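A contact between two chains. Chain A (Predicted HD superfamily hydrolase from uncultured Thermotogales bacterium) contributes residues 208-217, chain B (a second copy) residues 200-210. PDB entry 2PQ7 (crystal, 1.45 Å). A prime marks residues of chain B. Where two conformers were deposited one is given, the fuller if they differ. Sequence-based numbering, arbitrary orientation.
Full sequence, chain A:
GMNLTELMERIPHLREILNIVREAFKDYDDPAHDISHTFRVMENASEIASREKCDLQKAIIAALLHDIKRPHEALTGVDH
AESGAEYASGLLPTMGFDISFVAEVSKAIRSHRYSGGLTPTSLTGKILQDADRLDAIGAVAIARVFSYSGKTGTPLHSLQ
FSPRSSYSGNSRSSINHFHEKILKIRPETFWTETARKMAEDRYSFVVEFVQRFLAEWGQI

Chain A 208-217: EFVQRFLAEW
Chain B, residues 200-210: EDRYSFVVEFV

A charged side chain can be accommodated in a helix interface that mixes charged side chains with phenylalanines when most of its N-H hydrogens find acceptors, and Arg212 in this contact between two copies of one protein illustrates the point. Both stretches are helical throughout, with backbone N-H groups bonded to carbonyls four residues earlier, as in Arg212 N to Glu208 O at 2.9 Å. Their axes run at 141° between N-to-C directions, closer to antiparallel than parallel, and approach to 12.2 Å. The register sets CA of Phe209 8.5 Å from CA of Phe205′, and CA of Arg212 8.9 Å from CA of Arg202′.

The CA-to-CB bond of Arg212 (chi1 m, chi2 and chi3 t, chi4 −85°) points toward the partner helix. Arg212 NH1 donates to Asp201′ OD2 and Arg212 NH2 to Asp201′ OD1, each at 2.9 Å and nearly linear, so the carboxylate lies at the guanidinium edge and forms a two-pronged salt bridge. Asp201′ achieves this with chi1 t and chi2 57°. One helical turn before Arg212, Glu208 (t, t, chi3 −12°) takes the NE/NH2 side: Glu208 OE2 accepts from Arg212 NE at 2.9 Å and from Arg212 NH2 at 3.2 Å. Four of the five N-H hydrogens are thus engaged, between two acids on different chains; the second on NH1 has no partner here.

The same arginine covers a Phe205′ ring face, with Arg212 CD 3.5 Å from the ring centroid and almost on its normal. Phe205′ (t, 73°) meets Phe209 (t, −80°) obliquely, planes at 46°, with Phe209 CD2 3.6 Å from Phe205′ CE2; Phe209 CE2 also lies 4.0 Å from Phe209′ CE2.

Glu216 (m, t, 20°) and Arg202′ (m, t, t, −161°) provide a contrast. Glu216 OE2 is 4.2 Å from Arg202′ NE, well outside the guanidinium plane, so no direct hydrogen bond or salt bridge joins them; instead Glu216 CG packs over the guanidinium face, 3.6 Å from Arg202′ NH2. Both side chains hydrogen-bond elsewhere in the structure. Water 1 lies 2.6 Å from Glu216 O and weakly accepts from Arg202′ NH2 at 3.4 Å.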

ATOM      1  N   GLU A 208       8.604   6.949  -0.252  1.00 22.52           N
ATOM      2  CA  GLU A 208       9.032   5.974  -1.241  1.00 23.91           C
ATOM      3  C   GLU A 208       7.834   5.286  -1.915  1.00 22.79           C
ATOM      4  O   GLU A 208       7.843   5.073  -3.137  1.00 19.97           O
ATOM      5  CB  GLU A 208       9.931   4.916  -0.635  1.00 25.85           C
ATOM      6  CG  GLU A 208      10.445   3.899  -1.684  1.00 27.90           C
ATOM      7  CD  GLU A 208      11.438   2.918  -1.138  1.00 31.66           C
ATOM      8  OE1 GLU A 208      11.930   3.121  -0.002  1.00 47.13           O
ATOM      9  OE2 GLU A 208      11.728   1.919  -1.812  1.00 28.35           O
ATOM     10  N   PHE A 209       6.817   4.930  -1.141  1.00 20.17           N
ATOM     11  CA  PHE A 209       5.622   4.316  -1.701  1.00 18.29           C
ATOM     12  C   PHE A 209       5.008   5.233  -2.764  1.00 19.75           C
ATOM     13  O   PHE A 209       4.662   4.765  -3.860  1.00 19.06           O
ATOM     14  CB  PHE A 209       4.567   4.004  -0.636  1.00 17.24           C
ATOM     15  CG  PHE A 209       3.403   3.212  -1.174  1.00 17.07           C
ATOM     16  CD1 PHE A 209       2.388   3.841  -1.864  1.00 21.17           C
ATOM     17  CD2 PHE A 209       3.356   1.830  -1.032  1.00 22.13           C
ATOM     18  CE1 PHE A 209       1.345   3.098  -2.399  1.00 17.93           C
ATOM     19  CE2 PHE A 209       2.318   1.108  -1.547  1.00 20.13           C
ATOM     20  CZ  PHE A 209       1.324   1.732  -2.235  1.00 18.91           C
ATOM     21  N   VAL A 210       4.855   6.508  -2.439  1.00 20.93           N
ATOM     22  CA  VAL A 210       4.253   7.482  -3.353  1.00 23.77           C
ATOM     23  C   VAL A 210       5.106   7.665  -4.602  1.00 25.46           C
ATOM     24  O   VAL A 210       4.598   7.696  -5.717  1.00 24.87           O
ATOM     25  CB  VAL A 210       4.025   8.836  -2.662  1.00 26.15           C
ATOM     26  CG1 VAL A 210       3.581   9.896  -3.670  1.00 28.00           C
ATOM     27  CG2 VAL A 210       2.984   8.715  -1.594  1.00 26.54           C
ATOM     28  N   GLN A 211       6.399   7.784  -4.412  1.00 22.98           N
ATOM     29  CA  GLN A 211       7.301   7.955  -5.522  1.00 25.43           C
ATOM     30  C   GLN A 211       7.198   6.779  -6.464  1.00 24.77           C
ATOM     31  O   GLN A 211       7.128   6.978  -7.689  1.00 27.63           O
ATOM     32  CB  GLN A 211       8.729   8.141  -5.026  1.00 26.16           C
ATOM     33  CG  GLN A 211       8.941   9.479  -4.337  1.00 32.91           C
ATOM     34  CD  GLN A 211      10.310   9.604  -3.694  1.00 34.54           C
ATOM     35  OE1 GLN A 211      10.969   8.601  -3.408  1.00 48.57           O
ATOM     36  NE2 GLN A 211      10.741  10.840  -3.450  1.00 45.48           N
ATOM     37  N   ARG A 212       7.202   5.562  -5.912  1.00 21.30           N
ATOM     38  CA  ARG A 212       7.098   4.356  -6.702  1.00 20.73           C
ATOM     39  C   ARG A 212       5.765   4.263  -7.413  1.00 20.72           C
ATOM     40  O   ARG A 212       5.724   3.895  -8.573  1.00 20.20           O
ATOM     41  CB  ARG A 212       7.311   3.095  -5.848  1.00 21.40           C
ATOM     42  CG  ARG A 212       8.734   2.862  -5.429  1.00 19.51           C
ATOM     43  CD  ARG A 212       8.860   1.614  -4.557  1.00 20.15           C
ATOM     44  NE  ARG A 212      10.255   1.417  -4.237  1.00 20.45           N
ATOM     45  CZ  ARG A 212      11.119   0.784  -5.017  1.00 22.19           C
ATOM     46  NH1 ARG A 212      10.740   0.273  -6.189  1.00 27.86           N
ATOM     47  NH2 ARG A 212      12.396   0.697  -4.643  1.00 23.83           N
ATOM     48  N   PHE A 213       4.682   4.569  -6.709  1.00 18.77           N
ATOM     49  CA  PHE A 213       3.343   4.572  -7.278  1.00 19.49           C
ATOM     50  C   PHE A 213       3.315   5.466  -8.514  1.00 22.62           C
ATOM     51  O   PHE A 213       2.881   5.040  -9.590  1.00 22.81           O
ATOM     52  CB  PHE A 213       2.320   5.061  -6.243  1.00 21.38           C
ATOM     53  CG  PHE A 213       0.896   4.887  -6.657  1.00 21.47           C
ATOM     54  CD1 PHE A 213       0.291   5.825  -7.461  1.00 28.42           C
ATOM     55  CD2 PHE A 213       0.165   3.811  -6.242  1.00 18.15           C
ATOM     56  CE1 PHE A 213      -1.032   5.673  -7.840  1.00 30.74           C
ATOM     57  CE2 PHE A 213      -1.149   3.633  -6.629  1.00 21.83           C
ATOM     58  CZ  PHE A 213      -1.752   4.569  -7.413  1.00 26.60           C
ATOM     59  N   LEU A 214       3.799   6.678  -8.351  1.00 24.33           N
ATOM     60  CA  LEU A 214       3.816   7.628  -9.465  1.00 28.15           C
ATOM     61  C   LEU A 214       4.727   7.198 -10.608  1.00 27.89           C
ATOM     62  O   LEU A 214       4.355   7.337 -11.777  1.00 28.29           O
ATOM     63  CB  LEU A 214       4.232   8.997  -8.956  1.00 27.01           C
ATOM     64  CG  LEU A 214       3.220   9.663  -8.018  1.00 32.98           C
ATOM     65  CD1 LEU A 214       3.820  10.908  -7.417  1.00 36.28           C
ATOM     66  CD2 LEU A 214       1.923   9.987  -8.728  1.00 32.34           C
ATOM     67  N   ALA A 215       5.908   6.686 -10.289  1.00 24.98           N
ATOM     68  CA  ALA A 215       6.819   6.217 -11.315  1.00 25.93           C
ATOM     69  C   ALA A 215       6.215   5.048 -12.093  1.00 27.47           C
ATOM     70  O   ALA A 215       6.338   4.989 -13.326  1.00 27.55           O
ATOM     71  CB  ALA A 215       8.138   5.818 -10.737  1.00 27.27           C
ATOM     72  N   GLU A 216       5.572   4.116 -11.396  1.00 23.85           N
ATOM     73  CA  GLU A 216       4.956   2.963 -12.045  1.00 26.20           C
ATOM     74  C   GLU A 216       3.704   3.304 -12.827  1.00 29.27           C
ATOM     75  O   GLU A 216       3.405   2.667 -13.832  1.00 29.77           O
ATOM     76  CB  GLU A 216       4.548   1.925 -11.001  1.00 23.99           C
ATOM     77  CG  GLU A 216       5.705   1.254 -10.245  1.00 24.07           C
ATOM     78  CD  GLU A 216       5.233   0.459  -9.033  1.00 25.99           C
ATOM     79  OE1 GLU A 216       4.031   0.111  -8.977  1.00 23.89           O
ATOM     80  OE2 GLU A 216       6.085   0.174  -8.146  1.00 26.46           O
ATOM     81  N   TRP A 217       2.950   4.283 -12.343  1.00 34.32           N
ATOM     82  CA  TRP A 217       1.687   4.644 -12.966  1.00 37.39           C
ATOM     83  C   TRP A 217       1.925   5.258 -14.343  1.00 40.04           C
ATOM     84  O   TRP A 217       1.089   5.102 -15.242  1.00 40.38           O
ATOM     85  CB  TRP A 217       0.895   5.573 -12.050  1.00 38.90           C
ATOM     86  CG  TRP A 217      -0.509   5.783 -12.485  1.00 43.58           C
ATOM     87  CD1 TRP A 217      -0.977   6.785 -13.291  1.00 46.63           C
ATOM     88  CD2 TRP A 217      -1.639   4.982 -12.136  1.00 45.35           C
ATOM     89  NE1 TRP A 217      -2.340   6.658 -13.464  1.00 44.24           N
ATOM     90  CE2 TRP A 217      -2.771   5.556 -12.769  1.00 49.59           C
ATOM     91  CE3 TRP A 217      -1.809   3.829 -11.367  1.00 45.52           C
ATOM     92  CZ2 TRP A 217      -4.056   5.008 -12.652  1.00 46.00           C
ATOM     93  CZ3 TRP A 217      -3.090   3.282 -11.246  1.00 46.14           C
ATOM     94  CH2 TRP A 217      -4.197   3.875 -11.887  1.00 45.90           C
TER
ATOM     95  N   GLU B 200      13.529  -7.409  -8.998  1.00 23.67           N
ATOM     96  CA  GLU B 200      14.191  -7.517  -7.701  1.00 25.63           C
ATOM     97  C   GLU B 200      13.886  -6.307  -6.823  1.00 23.79           C
ATOM     98  O   GLU B 200      13.591  -6.431  -5.634  1.00 24.36           O
ATOM     99  CB  GLU B 200      15.703  -7.638  -7.900  1.00 25.12           C
ATOM    100  CG  GLU B 200      16.497  -7.773  -6.615  1.00 35.16           C
ATOM    101  N   ASP B 201      13.954  -5.130  -7.412  1.00 19.57           N
ATOM    102  CA  ASP B 201      13.694  -3.901  -6.726  1.00 20.95           C
ATOM    103  C   ASP B 201      12.224  -3.835  -6.249  1.00 20.24           C
ATOM    104  O   ASP B 201      11.944  -3.545  -5.062  1.00 20.57           O
ATOM    105  CB  ASP B 201      14.008  -2.783  -7.682  1.00 19.79           C
ATOM    106  CG  ASP B 201      13.728  -1.427  -7.128  1.00 25.94           C
ATOM    107  OD1 ASP B 201      14.272  -1.058  -6.048  1.00 26.19           O
ATOM    108  OD2 ASP B 201      12.986  -0.678  -7.793  1.00 26.39           O
ATOM    109  N   ARG B 202      11.287  -4.084  -7.155  1.00 20.54           N
ATOM    110  CA  ARG B 202       9.884  -4.073  -6.768  1.00 22.01           C
ATOM    111  C   ARG B 202       9.555  -5.135  -5.729  1.00 22.94           C
ATOM    112  O   ARG B 202       8.797  -4.852  -4.793  1.00 22.24           O
ATOM    113  CB  ARG B 202       8.995  -4.259  -7.982  1.00 21.52           C
ATOM    114  CG  ARG B 202       9.021  -3.066  -8.871  1.00 17.98           C
ATOM    115  CD  ARG B 202       8.127  -3.340 -10.051  1.00 21.10           C
ATOM    116  NE  ARG B 202       8.121  -2.231 -10.989  1.00 19.88           N
ATOM    117  CZ  ARG B 202       7.177  -2.033 -11.902  1.00 20.03           C
ATOM    118  NH1 ARG B 202       6.124  -2.827 -11.967  1.00 19.42           N
ATOM    119  NH2 ARG B 202       7.227  -0.959 -12.673  1.00 18.75           N
ATOM    120  N   TYR B 203      10.086  -6.343  -5.873  1.00 22.34           N
ATOM    121  CA  TYR B 203       9.840  -7.439  -4.950  1.00 25.42           C
ATOM    122  C   TYR B 203      10.380  -7.104  -3.543  1.00 23.19           C
ATOM    123  O   TYR B 203       9.723  -7.375  -2.534  1.00 23.52           O
ATOM    124  CB  TYR B 203      10.488  -8.703  -5.504  1.00 27.20           C
ATOM    125  CG  TYR B 203      10.175  -9.951  -4.730  1.00 36.18           C
ATOM    126  CD1 TYR B 203      10.964 -10.345  -3.653  1.00 35.12           C
ATOM    127  CD2 TYR B 203       9.082 -10.727  -5.061  1.00 48.36           C
ATOM    128  CE1 TYR B 203      10.673 -11.482  -2.933  1.00 43.76           C
ATOM    129  CE2 TYR B 203       8.783 -11.873  -4.347  1.00 51.98           C
ATOM    130  CZ  TYR B 203       9.582 -12.244  -3.282  1.00 47.18           C
ATOM    131  OH  TYR B 203       9.279 -13.387  -2.564  1.00 52.02           O
ATOM    132  N   SER B 204      11.572  -6.525  -3.479  0.50 20.53           N
ATOM    133  CA  SER B 204      12.146  -6.136  -2.189  0.50 22.08           C
ATOM    134  C   SER B 204      11.325  -5.015  -1.522  0.50 21.52           C
ATOM    135  O   SER B 204      11.326  -4.893  -0.286  0.50 19.81           O
ATOM    136  CB  SER B 204      13.602  -5.728  -2.340  0.50 23.45           C
ATOM    137  OG  SER B 204      14.363  -6.829  -2.779  0.50 27.87           O
ATOM    138  N   PHE B 205      10.678  -4.168  -2.326  1.00 21.15           N
ATOM    139  CA  PHE B 205       9.780  -3.151  -1.788  1.00 21.41           C
ATOM    140  C   PHE B 205       8.516  -3.809  -1.246  1.00 20.57           C
ATOM    141  O   PHE B 205       8.047  -3.457  -0.140  1.00 21.62           O
ATOM    142  CB  PHE B 205       9.436  -2.063  -2.833  1.00 19.55           C
ATOM    143  CG  PHE B 205       8.554  -0.982  -2.283  1.00 18.94           C
ATOM    144  CD1 PHE B 205       9.086  -0.068  -1.416  1.00 18.76           C
ATOM    145  CD2 PHE B 205       7.203  -0.960  -2.538  1.00 20.71           C
ATOM    146  CE1 PHE B 205       8.302   0.926  -0.862  1.00 20.83           C
ATOM    147  CE2 PHE B 205       6.395   0.053  -1.968  1.00 19.40           C
ATOM    148  CZ  PHE B 205       6.960   0.961  -1.125  1.00 21.51           C
ATOM    149  N   VAL B 206       7.974  -4.767  -1.976  1.00 19.65           N
ATOM    150  CA  VAL B 206       6.795  -5.501  -1.536  1.00 20.66           C
ATOM    151  C   VAL B 206       7.076  -6.243  -0.224  1.00 22.80           C
ATOM    152  O   VAL B 206       6.238  -6.205   0.685  1.00 21.29           O
ATOM    153  CB  VAL B 206       6.256  -6.447  -2.622  1.00 22.24           C
ATOM    154  CG1 VAL B 206       5.106  -7.300  -2.084  1.00 24.15           C
ATOM    155  CG2 VAL B 206       5.807  -5.653  -3.846  1.00 19.99           C
ATOM    156  N   VAL B 207       8.243  -6.871  -0.112  1.00 23.29           N
ATOM    157  CA  VAL B 207       8.615  -7.595   1.103  1.00 26.11           C
ATOM    158  C   VAL B 207       8.681  -6.631   2.280  1.00 24.58           C
ATOM    159  O   VAL B 207       8.103  -6.900   3.344  1.00 24.05           O
ATOM    160  CB  VAL B 207       9.935  -8.386   0.926  1.00 26.02           C
ATOM    161  CG1 VAL B 207      10.453  -8.886   2.267  1.00 33.26           C
ATOM    162  CG2 VAL B 207       9.730  -9.530  -0.070  1.00 27.55           C
ATOM    163  N   GLU B 208       9.364  -5.505   2.096  1.00 22.52           N
ATOM    164  CA  GLU B 208       9.424  -4.491   3.134  1.00 23.91           C
ATOM    165  C   GLU B 208       8.021  -4.012   3.542  1.00 22.79           C
ATOM    166  O   GLU B 208       7.749  -3.820   4.737  1.00 19.97           O
ATOM    167  CB  GLU B 208      10.248  -3.295   2.705  1.00 25.85           C
ATOM    168  CG  GLU B 208      10.373  -2.227   3.821  1.00 27.90           C
ATOM    169  CD  GLU B 208      11.288  -1.092   3.470  1.00 31.66           C
ATOM    170  OE1 GLU B 208      12.024  -1.196   2.460  1.00 47.13           O
ATOM    171  OE2 GLU B 208      11.274  -0.071   4.172  1.00 28.35           O
ATOM    172  N   PHE B 209       7.137  -3.809   2.573  1.00 20.17           N
ATOM    173  CA  PHE B 209       5.773  -3.401   2.870  1.00 18.29           C
ATOM    174  C   PHE B 209       5.110  -4.420   3.803  1.00 19.75           C
ATOM    175  O   PHE B 209       4.480  -4.030   4.799  1.00 19.06           O
ATOM    176  CB  PHE B 209       4.919  -3.241   1.609  1.00 17.24           C
ATOM    177  CG  PHE B 209       3.560  -2.652   1.888  1.00 17.07           C
ATOM    178  CD1 PHE B 209       2.539  -3.445   2.369  1.00 21.17           C
ATOM    179  CD2 PHE B 209       3.325  -1.293   1.718  1.00 22.13           C
ATOM    180  CE1 PHE B 209       1.305  -2.885   2.671  1.00 17.93           C
ATOM    181  CE2 PHE B 209       2.103  -0.753   2.001  1.00 20.13           C
ATOM    182  CZ  PHE B 209       1.102  -1.537   2.484  1.00 18.91           C
ATOM    183  N   VAL B 210       5.229  -5.698   3.474  1.00 20.93           N
ATOM    184  CA  VAL B 210       4.616  -6.769   4.263  1.00 23.77           C
ATOM    185  C   VAL B 210       5.218  -6.835   5.661  1.00 25.46           C
ATOM    186  O   VAL B 210       4.507  -6.965   6.651  1.00 24.87           O
ATOM    187  CB  VAL B 210       4.749  -8.131   3.562  1.00 26.15           C
ATOM    188  CG1 VAL B 210       4.284  -9.265   4.477  1.00 28.00           C
ATOM    189  CG2 VAL B 210       3.940  -8.159   2.304  1.00 26.54           C
TER
HETATM  190  O   HOH W   1       4.730   0.523 -14.458  1.00 20.20           O